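PDB 2AH5: COG0546: Predicted phosphatases from Streptococcus pneumoniae, which is of unknown specific function but, as a haloacid dehalogenase-like hydrolase, is predicted to act as a phosphatase. Local coordinates for residues S73-A77 / K78-E82; K108-S111 / T112-M116; L120-H123 / H124-D127. All coordinates share one frame; numbering follows the deposited sequence.

All three contacts are local and only partly buried. Contact 1 ends helix 64-79; contact 2 starts helix 110-119, and contact 3 follows that helix as the chain returns to strand 128-132. Contacts 1 and 2 touch directly, through Tyr75 with Lys108, Lys76 with Thr112 and Ile80 against the second helix. Contact 2 lies nearest the centre of the chain, and its lysine bonds an aspartate of the probable HAD motif, which Tyr75 of contact 1 also touches. Contact 1, farthest out, mixes aromatic packing with a tyrosine-carboxylate bond. Contact 3 is mainly aromatic and apolar, with Ile122 and Phe126 buried and His124 exposed; Gln114 meets His123 where it adjoins contact 2.

Contact 1 of 3, residues S73-A77 / K78-E82; sequences SYYKA and KGIYE
Lys78 runs obliquely past the ring of Tyr74, the residue one turn before it in helix 64-79. Its CB stands over one face, 3.9 Å from the centroid of the Tyr74 ring, in a CH-pi contact. CG lies against the carbonyl of Ala77; CD then approaches Tyr74 CE1 at 3.8 Å. Bends at the last two torsions fold the end back, bringing Lys78 CE within 3.4 Å of Tyr74 CE1, and NZ stops 4.1 Å from Tyr74 OH. Tyr74 CG lies opposite the backbone N about CA-CB (chi1 -178°), and this carries its hydroxyl to Glu82: OH donates to OE1 at 2.7 Å on the syn side, 26° out of the carboxylate plane. Glu82 OE1 has a second donor in Asn24. In the backbone, Tyr74 O accepts from both Lys78 N (2.8 Å) and Gly79 N (3.1 Å), where the helix widens into a pi-type turn. Tyr75 offers one ring face to the Gly79-Ile80 peptide, and its OH shares a water with Gly79 O while also bonding Lys108. A type I turn, Gly79 to Glu82, then leads the chain out. The helix end is thus wedged between two others: Tyr74 and Tyr75 rest on helix 19-33, while Tyr75, Ile80 and Tyr81 touch helix 110-119.

Contact 2 of 3, residues K108-S111 / T112-M116; sequences KDTS and TAQDM
Asp109 O receives Ala113 N at 3.0 Å, the first of three successive i to i+4 bonds that open helix 110-119. Thr110 O takes Gln114 N and Ser111 O takes Asp115 N, each at 2.9 Å. Asp109 holds the N-cap position, but its side chain makes no capping bond. Ahead of it the chain turns a corner at Lys108, whose side chain runs forward beside the first turns of the helix. With CG turned away from its own backbone N (chi1 -154°), that side chain crosses Thr112 and Met116 at about a right angle. Its CG and CE both press on the methyl of Thr112, with Lys108 CE 3.7 Å from Thr112 CG2. Farther out, the terminal CE of Met116, a selenomethionine, lies 3.3 Å from Lys108 NZ, so a methyl group lies against the amine end. On another side of the helix, Thr110 and Gln114 run side by side, and Gln114 CG comes to 3.2 Å from Thr110 O. The polar ends look outward from the contact: Thr112 OG1 bonds Lys76, and Thr110 OG1 bonds Gly131 in strand 128-132. Lys108 NZ makes a salt bridge to Asp12 and a hydrogen bond to Tyr75. Asp12 belongs to a probable HAD-type DxDx(T/V) motif at a strand end, so the methyl groups of Thr112 and Met116 pack against a lysine placed beside the presumed catalytic centre, with its amine gripped by two oxygens.

Contact 3 of 3, residues L120-H123 / H124-D127; sequences LEIH and HFFD
The His124 imidazole turns its edge to Glu121: Glu121 O lies near the ring plane, 3.1 Å from His124 CE1. One face of this imidazole meets Phe125 CD2, toward the rim; in return His124 NE2 stands over the rim of one Phe125 face. Phe125 directs an edge at Ile122 O, and so does Phe126, whose CD2 comes to 3.1 Å from Ile122 O. His123 O lies at that edge of Phe126 too, and Phe125 CB sits over a face. The imidazole of His123 has the amide N of His124 near its plane. These rings follow a helix end: Glu121, with positive phi, is the C-prime residue of a Schellman motif closing helix 110-119, in which Ile122 N bonds Ala117 O and Glu121 N bonds Lys118 O. A short 3-10 segment comes next, before the beta-alpha-beta crossover enters strand 128-132. Its i to i+3 bonds run from Phe125 N to Ile122 O (3.1 Å) and from Phe126 N to His123 O (3.2 Å). Both donors stand well above the carbonyl planes, off the lone pairs. Ile122 links the two phenylalanines: its CB is 4.1 Å from Phe125 CD2, while CG1, placed between the backbone N and carbonyl carbon (chi1 63°), carries CD1 to 4.1 Å from Phe126 CE2. Ile122 and Phe126 lie side by side and both reach Leu15. Phe126 also packs on Leu102 and Ile104 of strand 102-106, and Phe125 rests against Leu93 and Ser97 of helix 89-97.

Contact 1 of 3, residues S73-A77 / K78-E82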
ATOM      1  N   SER A  73      13.507  13.411  -1.062  1.00 22.10           N
ATOM      2  CA  SER A  73      13.585  14.857  -0.804  1.00 22.03           C
ATOM      3  C   SER A  73      12.355  15.646  -1.261  1.00 22.38           C
ATOM      4  O   SER A  73      11.987  16.654  -0.633  1.00 24.31           O
ATOM      5  CB  SER A  73      14.867  15.475  -1.421  1.00 21.70           C
ATOM      6  OG  SER A  73      14.698  15.870  -2.786  1.00 19.71           O
ATOM      7  N   TYR A  74      11.732  15.228  -2.359  1.00 21.62           N
ATOM      8  CA  TYR A  74      10.467  15.811  -2.742  1.00 20.45           C
ATOM      9  C   TYR A  74       9.349  15.182  -1.884  1.00 19.27           C
ATOM     10  O   TYR A  74       8.482  15.888  -1.351  1.00 18.51           O
ATOM     11  CB  TYR A  74      10.189  15.625  -4.239  1.00 20.52           C
ATOM     12  CG  TYR A  74       8.890  16.258  -4.675  1.00 21.76           C
ATOM     13  CD1 TYR A  74       8.860  17.541  -5.246  1.00 21.69           C
ATOM     14  CD2 TYR A  74       7.685  15.596  -4.481  1.00 20.01           C
ATOM     15  CE1 TYR A  74       7.649  18.132  -5.642  1.00 22.37           C
ATOM     16  CE2 TYR A  74       6.472  16.180  -4.858  1.00 21.74           C
ATOM     17  CZ  TYR A  74       6.462  17.445  -5.443  1.00 22.91           C
ATOM     18  OH  TYR A  74       5.254  18.013  -5.796  1.00 23.25           O
ATOM     19  N   TYR A  75       9.386  13.862  -1.728  1.00 18.82           N
ATOM     20  CA  TYR A  75       8.231  13.160  -1.148  1.00 18.70           C
ATOM     21  C   TYR A  75       7.947  13.537   0.311  1.00 19.91           C
ATOM     22  O   TYR A  75       6.792  13.802   0.688  1.00 18.92           O
ATOM     23  CB  TYR A  75       8.344  11.640  -1.319  1.00 17.42           C
ATOM     24  CG  TYR A  75       6.986  11.015  -1.133  1.00 16.23           C
ATOM     25  CD1 TYR A  75       6.050  11.051  -2.160  1.00 15.98           C
ATOM     26  CD2 TYR A  75       6.620  10.456   0.086  1.00 17.25           C
ATOM     27  CE1 TYR A  75       4.763  10.536  -1.993  1.00 15.91           C
ATOM     28  CE2 TYR A  75       5.320   9.939   0.276  1.00 14.78           C
ATOM     29  CZ  TYR A  75       4.412   9.980  -0.785  1.00 17.56           C
ATOM     30  OH  TYR A  75       3.149   9.461  -0.629  1.00 18.13           O
ATOM     31  N   LYS A  76       8.997  13.561   1.127  1.00 21.66           N
ATOM     32  CA  LYS A  76       8.857  13.891   2.557  1.00 23.01           C
ATOM     33  C   LYS A  76       8.322  15.300   2.802  1.00 23.07           C
ATOM     34  O   LYS A  76       7.457  15.511   3.671  1.00 23.62           O
ATOM     35  CB  LYS A  76      10.196  13.673   3.292  1.00 24.00           C
ATOM     36  CG  LYS A  76      10.588  12.197   3.429  1.00 24.85           C
ATOM     37  CD  LYS A  76       9.617  11.427   4.370  1.00 30.30           C
ATOM     38  CE  LYS A  76      10.259  11.063   5.705  1.00 28.95           C
ATOM     39  NZ  LYS A  76       9.276  10.395   6.616  1.00 30.83           N
ATOM     40  N   ALA A  77       8.804  16.257   2.023  1.00 22.86           N
ATOM     41  CA  ALA A  77       8.449  17.666   2.192  1.00 22.92           C
ATOM     42  C   ALA A  77       7.178  18.082   1.461  1.00 23.01           C
ATOM     43  O   ALA A  77       6.505  19.023   1.886  1.00 22.85           O
ATOM     44  CB  ALA A  77       9.621  18.569   1.757  1.00 23.13           C
ATOM     45  N   LYS A  78       6.849  17.386   0.366  1.00 22.04           N
ATOM     46  CA  LYS A  78       5.799  17.845  -0.545  1.00 22.15           C
ATOM     47  C   LYS A  78       4.863  16.724  -1.005  1.00 20.42           C
ATOM     48  O   LYS A  78       3.643  16.871  -0.940  1.00 19.95           O
ATOM     49  CB  LYS A  78       6.395  18.543  -1.780  1.00 22.40           C
ATOM     50  CG  LYS A  78       6.797  20.008  -1.563  1.00 24.33           C
ATOM     51  CD  LYS A  78       7.311  20.731  -2.858  1.00 24.82           C
ATOM     52  CE  LYS A  78       6.281  20.750  -4.001  1.00 27.83           C
ATOM     53  NZ  LYS A  78       5.071  21.574  -3.691  1.00 30.13           N
ATOM     54  N   GLY A  79       5.444  15.624  -1.485  1.00 19.70           N
ATOM     55  CA  GLY A  79       4.663  14.555  -2.156  1.00 18.38           C
ATOM     56  C   GLY A  79       3.647  13.907  -1.237  1.00 17.80           C
ATOM     57  O   GLY A  79       2.550  13.535  -1.661  1.00 16.54           O
ATOM     58  N   ILE A  80       4.037  13.758   0.021  1.00 17.50           N
ATOM     59  CA  ILE A  80       3.231  13.078   1.028  1.00 17.78           C
ATOM     60  C   ILE A  80       1.866  13.767   1.225  1.00 17.45           C
ATOM     61  O   ILE A  80       0.880  13.095   1.553  1.00 17.77           O
ATOM     62  CB  ILE A  80       4.007  12.969   2.377  1.00 18.02           C
ATOM     63  CG1 ILE A  80       3.323  11.945   3.305  1.00 18.21           C
ATOM     64  CG2 ILE A  80       4.225  14.376   2.986  1.00 18.72           C
ATOM     65  CD1 ILE A  80       4.121  11.567   4.557  1.00 18.03           C
ATOM     66  N   TYR A  81       1.835  15.094   1.040  1.00 17.33           N
ATOM     67  CA  TYR A  81       0.611  15.927   1.171  1.00 18.05           C
ATOM     68  C   TYR A  81      -0.225  15.986  -0.096  1.00 17.64           C
ATOM     69  O   TYR A  81      -1.377  16.458  -0.087  1.00 17.32           O
ATOM     70  CB  TYR A  81       0.983  17.364   1.592  1.00 18.35           C
ATOM     71  CG  TYR A  81       1.824  17.403   2.810  1.00 19.13           C
ATOM     72  CD1 TYR A  81       3.173  17.759   2.745  1.00 20.84           C
ATOM     73  CD2 TYR A  81       1.294  17.021   4.053  1.00 21.24           C
ATOM     74  CE1 TYR A  81       3.955  17.765   3.885  1.00 21.85           C
ATOM     75  CE2 TYR A  81       2.072  17.017   5.188  1.00 22.36           C
ATOM     76  CZ  TYR A  81       3.390  17.386   5.105  1.00 21.94           C
ATOM     77  OH  TYR A  81       4.126  17.382   6.249  1.00 22.64           O
ATOM     78  N   GLU A  82       0.365  15.555  -1.199  1.00 16.89           N
ATOM     79  CA  GLU A  82      -0.336  15.488  -2.472  1.00 17.43           C
ATOM     80  C   GLU A  82      -0.981  14.108  -2.581  1.00 16.61           C
ATOM     81  O   GLU A  82      -0.563  13.244  -3.380  1.00 16.69           O
ATOM     82  CB  GLU A  82       0.634  15.769  -3.620  1.00 17.75           C
ATOM     83  CG  GLU A  82       1.290  17.155  -3.440  1.00 20.41           C
ATOM     84  CD  GLU A  82       2.270  17.519  -4.529  1.00 25.15           C
ATOM     85  OE1 GLU A  82       3.140  16.694  -4.877  1.00 22.02           O
ATOM     86  OE2 GLU A  82       2.161  18.661  -5.036  1.00 27.60           O
TER
HETATM   87  O   HOH W   1       1.343  11.110  -1.963  1.00 16.80           O
HETATM   88  O   HOH W   2       7.186  17.289   5.776  1.00 35.70           O

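Contact 2 of 3, residues K108-S111 / T112-M116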
ATOM      1  N   LYS A 108       5.673   1.196   2.758  1.00 16.13           N
ATOM      2  CA  LYS A 108       6.087   2.559   3.161  1.00 16.92           C
ATOM      3  C   LYS A 108       6.752   2.455   4.543  1.00 15.75           C
ATOM      4  O   LYS A 108       6.373   1.587   5.342  1.00 14.43           O
ATOM      5  CB  LYS A 108       4.874   3.496   3.268  1.00 18.74           C
ATOM      6  CG  LYS A 108       5.166   4.974   3.065  1.00 23.03           C
ATOM      7  CD  LYS A 108       3.951   5.667   2.457  1.00 27.51           C
ATOM      8  CE  LYS A 108       4.405   6.662   1.376  1.00 29.24           C
ATOM      9  NZ  LYS A 108       3.426   6.818   0.267  1.00 29.72           N
ATOM     10  N   ASP A 109       7.743   3.308   4.817  1.00 14.66           N
ATOM     11  CA  ASP A 109       8.351   3.336   6.159  1.00 16.23           C
ATOM     12  C   ASP A 109       7.263   3.570   7.208  1.00 14.66           C
ATOM     13  O   ASP A 109       6.333   4.360   6.980  1.00 14.74           O
ATOM     14  CB  ASP A 109       9.354   4.482   6.293  1.00 16.85           C
ATOM     15  CG  ASP A 109      10.616   4.263   5.500  1.00 21.80           C
ATOM     16  OD1 ASP A 109      10.716   3.254   4.773  1.00 27.71           O
ATOM     17  OD2 ASP A 109      11.524   5.119   5.614  1.00 28.26           O
ATOM     18  N   THR A 110       7.389   2.922   8.362  1.00 14.25           N
ATOM     19  CA  THR A 110       6.403   3.070   9.425  1.00 13.65           C
ATOM     20  C   THR A 110       6.065   4.541   9.718  1.00 13.73           C
ATOM     21  O   THR A 110       4.905   4.922   9.773  1.00 13.07           O
ATOM     22  CB  THR A 110       6.865   2.384  10.704  1.00 13.20           C
ATOM     23  OG1 THR A 110       7.020   0.973  10.457  1.00 14.48           O
ATOM     24  CG2 THR A 110       5.851   2.608  11.818  1.00 13.94           C
ATOM     25  N   SER A 111       7.079   5.368   9.904  1.00 14.36           N
ATOM     26  CA  SER A 111       6.832   6.754  10.303  1.00 15.60           C
ATOM     27  C   SER A 111       6.101   7.560   9.227  1.00 15.41           C
ATOM     28  O   SER A 111       5.201   8.344   9.559  1.00 15.49           O
ATOM     29  CB  SER A 111       8.136   7.446  10.703  1.00 16.02           C
ATOM     30  OG  SER A 111       9.026   7.459   9.612  1.00 19.01           O
ATOM     31  N   THR A 112       6.456   7.329   7.962  1.00 15.28           N
ATOM     32  CA  THR A 112       5.752   7.939   6.823  1.00 15.50           C
ATOM     33  C   THR A 112       4.269   7.497   6.782  1.00 15.34           C
ATOM     34  O   THR A 112       3.367   8.329   6.611  1.00 14.69           O
ATOM     35  CB  THR A 112       6.459   7.636   5.460  1.00 16.35           C
ATOM     36  OG1 THR A 112       7.854   7.990   5.531  1.00 17.54           O
ATOM     37  CG2 THR A 112       5.847   8.444   4.341  1.00 17.57           C
ATOM     38  N   ALA A 113       4.021   6.200   6.975  1.00 14.48           N
ATOM     39  CA  ALA A 113       2.656   5.663   7.009  1.00 14.58           C
ATOM     40  C   ALA A 113       1.841   6.260   8.155  1.00 15.12           C
ATOM     41  O   ALA A 113       0.662   6.645   7.982  1.00 14.90           O
ATOM     42  CB  ALA A 113       2.690   4.128   7.099  1.00 15.22           C
ATOM     43  N   GLN A 114       2.469   6.364   9.325  1.00 14.75           N
ATOM     44  CA  GLN A 114       1.819   6.983  10.453  1.00 16.06           C
ATOM     45  C   GLN A 114       1.487   8.434  10.172  1.00 15.77           C
ATOM     46  O   GLN A 114       0.364   8.836  10.429  1.00 16.19           O
ATOM     47  CB  GLN A 114       2.627   6.805  11.743  1.00 16.70           C
ATOM     48  CG  GLN A 114       2.706   5.328  12.107  1.00 18.63           C
ATOM     49  CD  GLN A 114       2.417   5.003  13.552  1.00 25.80           C
ATOM     50  OE1 GLN A 114       2.753   3.908  14.026  1.00 28.67           O
ATOM     51  NE2 GLN A 114       1.778   5.926  14.257  1.00 27.31           N
ATOM     52  N   ASP A 115       2.428   9.180   9.594  1.00 16.09           N
ATOM     53  CA  ASP A 115       2.220  10.577   9.233  1.00 16.97           C
ATOM     54  C   ASP A 115       1.072  10.736   8.247  1.00 16.94           C
ATOM     55  O   ASP A 115       0.183  11.591   8.445  1.00 16.64           O
ATOM     56  CB  ASP A 115       3.489  11.195   8.634  1.00 17.04           C
ATOM     57  CG  ASP A 115       4.574  11.459   9.670  1.00 21.91           C
ATOM     58  OD1 ASP A 115       4.290  11.454  10.900  1.00 23.31           O
ATOM     59  OD2 ASP A 115       5.730  11.673   9.229  1.00 24.30           O
HETATM   60  N   MSE A 116       1.095   9.938   7.180  1.00 17.52           N
HETATM   61  CA  MSE A 116       0.030   9.980   6.168  1.00 20.50           C
HETATM   62  C   MSE A 116      -1.349   9.654   6.772  1.00 17.85           C
HETATM   63  O   MSE A 116      -2.322  10.401   6.574  1.00 17.15           O
HETATM   64  CB  MSE A 116       0.352   9.032   5.008  1.00 19.43           C
HETATM   65  CG  MSE A 116      -0.773   8.882   3.967  1.00 23.53           C
HETATM   66 SE   MSE A 116      -0.139   7.873   2.388  1.00 34.18          SE
HETATM   67  CE  MSE A 116       1.678   8.754   2.319  1.00 28.34           C
TER

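Contact 3 of 3, residues L120-H123 / H124-D127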
ATOM      1  N   LEU A 120      -4.514  12.420   6.835  1.00 16.24           N
ATOM      2  CA  LEU A 120      -5.751  12.174   6.100  1.00 15.90           C
ATOM      3  C   LEU A 120      -6.900  11.782   7.009  1.00 15.46           C
ATOM      4  O   LEU A 120      -8.001  11.457   6.529  1.00 14.95           O
ATOM      5  CB  LEU A 120      -5.519  11.136   5.004  1.00 16.79           C
ATOM      6  CG  LEU A 120      -4.597  11.660   3.890  1.00 17.29           C
ATOM      7  CD1 LEU A 120      -4.215  10.530   2.959  1.00 17.01           C
ATOM      8  CD2 LEU A 120      -5.175  12.845   3.083  1.00 21.45           C
ATOM      9  N   GLU A 121      -6.632  11.874   8.313  1.00 14.70           N
ATOM     10  CA  GLU A 121      -7.644  11.710   9.382  1.00 15.01           C
ATOM     11  C   GLU A 121      -8.175  10.283   9.538  1.00 14.41           C
ATOM     12  O   GLU A 121      -9.310  10.091   9.981  1.00 14.19           O
ATOM     13  CB  GLU A 121      -8.788  12.728   9.160  1.00 15.59           C
ATOM     14  CG  GLU A 121      -8.210  14.125   8.979  1.00 19.53           C
ATOM     15  CD  GLU A 121      -9.212  15.257   9.099  1.00 25.05           C
ATOM     16  OE1 GLU A 121     -10.434  15.023   8.986  1.00 25.75           O
ATOM     17  OE2 GLU A 121      -8.736  16.392   9.287  1.00 25.58           O
ATOM     18  N   ILE A 122      -7.338   9.294   9.210  1.00 12.78           N
ATOM     19  CA  ILE A 122      -7.749   7.877   9.285  1.00 13.16           C
ATOM     20  C   ILE A 122      -6.950   7.072  10.324  1.00 12.52           C
ATOM     21  O   ILE A 122      -7.289   5.921  10.606  1.00 13.89           O
ATOM     22  CB  ILE A 122      -7.748   7.166   7.901  1.00 12.39           C
ATOM     23  CG1 ILE A 122      -6.342   7.103   7.266  1.00 12.36           C
ATOM     24  CG2 ILE A 122      -8.811   7.825   6.956  1.00 13.05           C
ATOM     25  CD1 ILE A 122      -6.232   6.048   6.136  1.00 14.34           C
ATOM     26  N   HIS A 123      -5.944   7.699  10.923  1.00 13.63           N
ATOM     27  CA  HIS A 123      -5.065   7.032  11.897  1.00 14.03           C
ATOM     28  C   HIS A 123      -5.923   6.393  12.998  1.00 14.05           C
ATOM     29  O   HIS A 123      -5.671   5.270  13.464  1.00 14.23           O
ATOM     30  CB  HIS A 123      -4.056   8.057  12.491  1.00 14.46           C
ATOM     31  CG  HIS A 123      -3.033   7.456  13.414  1.00 17.48           C
ATOM     32  ND1 HIS A 123      -3.356   6.938  14.650  1.00 21.31           N
ATOM     33  CD2 HIS A 123      -1.690   7.310  13.287  1.00 18.95           C
ATOM     34  CE1 HIS A 123      -2.261   6.484  15.239  1.00 21.46           C
ATOM     35  NE2 HIS A 123      -1.239   6.689  14.428  1.00 20.89           N
ATOM     36  N   HIS A 124      -6.972   7.102  13.395  1.00 14.43           N
ATOM     37  CA  HIS A 124      -7.748   6.665  14.540  1.00 14.38           C
ATOM     38  C   HIS A 124      -8.584   5.373  14.352  1.00 13.80           C
ATOM     39  O   HIS A 124      -9.077   4.783  15.343  1.00 15.99           O
ATOM     40  CB  HIS A 124      -8.608   7.818  15.045  1.00 14.70           C
ATOM     41  CG  HIS A 124      -9.774   8.142  14.163  1.00 13.06           C
ATOM     42  ND1 HIS A 124      -9.655   8.951  13.057  1.00 13.86           N
ATOM     43  CD2 HIS A 124     -11.081   7.791  14.233  1.00 14.70           C
ATOM     44  CE1 HIS A 124     -10.832   9.076  12.475  1.00 16.04           C
ATOM     45  NE2 HIS A 124     -11.713   8.371  13.156  1.00 15.30           N
ATOM     46  N   PHE A 125      -8.745   4.926  13.112  1.00 12.25           N
ATOM     47  CA  PHE A 125      -9.492   3.702  12.831  1.00 12.33           C
ATOM     48  C   PHE A 125      -8.663   2.437  13.059  1.00 12.09           C
ATOM     49  O   PHE A 125      -9.201   1.335  12.985  1.00 14.50           O
ATOM     50  CB  PHE A 125      -9.961   3.677  11.383  1.00 11.76           C
ATOM     51  CG  PHE A 125     -11.042   4.665  11.080  1.00 12.60           C
ATOM     52  CD1 PHE A 125     -12.329   4.492  11.593  1.00 14.58           C
ATOM     53  CD2 PHE A 125     -10.773   5.769  10.304  1.00 14.19           C
ATOM     54  CE1 PHE A 125     -13.337   5.402  11.301  1.00 15.26           C
ATOM     55  CE2 PHE A 125     -11.761   6.686  10.017  1.00 14.44           C
ATOM     56  CZ  PHE A 125     -13.042   6.507  10.496  1.00 11.78           C
ATOM     57  N   PHE A 126      -7.355   2.603  13.252  1.00 12.26           N
ATOM     58  CA  PHE A 126      -6.444   1.457  13.327  1.00 11.85           C
ATOM     59  C   PHE A 126      -5.912   1.119  14.715  1.00 13.34           C
ATOM     60  O   PHE A 126      -5.589   2.010  15.502  1.00 14.92           O
ATOM     61  CB  PHE A 126      -5.294   1.642  12.301  1.00 11.91           C
ATOM     62  CG  PHE A 126      -5.798   1.806  10.900  1.00 11.41           C
ATOM     63  CD1 PHE A 126      -6.151   0.686  10.162  1.00 11.12           C
ATOM     64  CD2 PHE A 126      -6.009   3.074  10.359  1.00 13.65           C
ATOM     65  CE1 PHE A 126      -6.696   0.809   8.883  1.00  9.34           C
ATOM     66  CE2 PHE A 126      -6.514   3.218   9.077  1.00 11.10           C
ATOM     67  CZ  PHE A 126      -6.874   2.069   8.334  1.00 11.85           C
ATOM     68  N   ASP A 127      -5.773  -0.177  14.993  1.00 14.50           N
ATOM     69  CA  ASP A 127      -5.149  -0.622  16.246  1.00 16.67           C
ATOM     70  C   ASP A 127      -3.638  -0.787  16.135  1.00 16.29           C
ATOM     71  O   ASP A 127      -2.974  -1.044  17.141  1.00 17.17           O
ATOM     72  CB  ASP A 127      -5.753  -1.925  16.721  1.00 17.29           C
ATOM     73  CG  ASP A 127      -7.168  -1.754  17.265  1.00 21.89           C
ATOM     74  OD1 ASP A 127      -7.738  -0.637  17.219  1.00 24.25           O
ATOM     75  OD2 ASP A 127      -7.701  -2.771  17.744  1.00 27.94           O
TER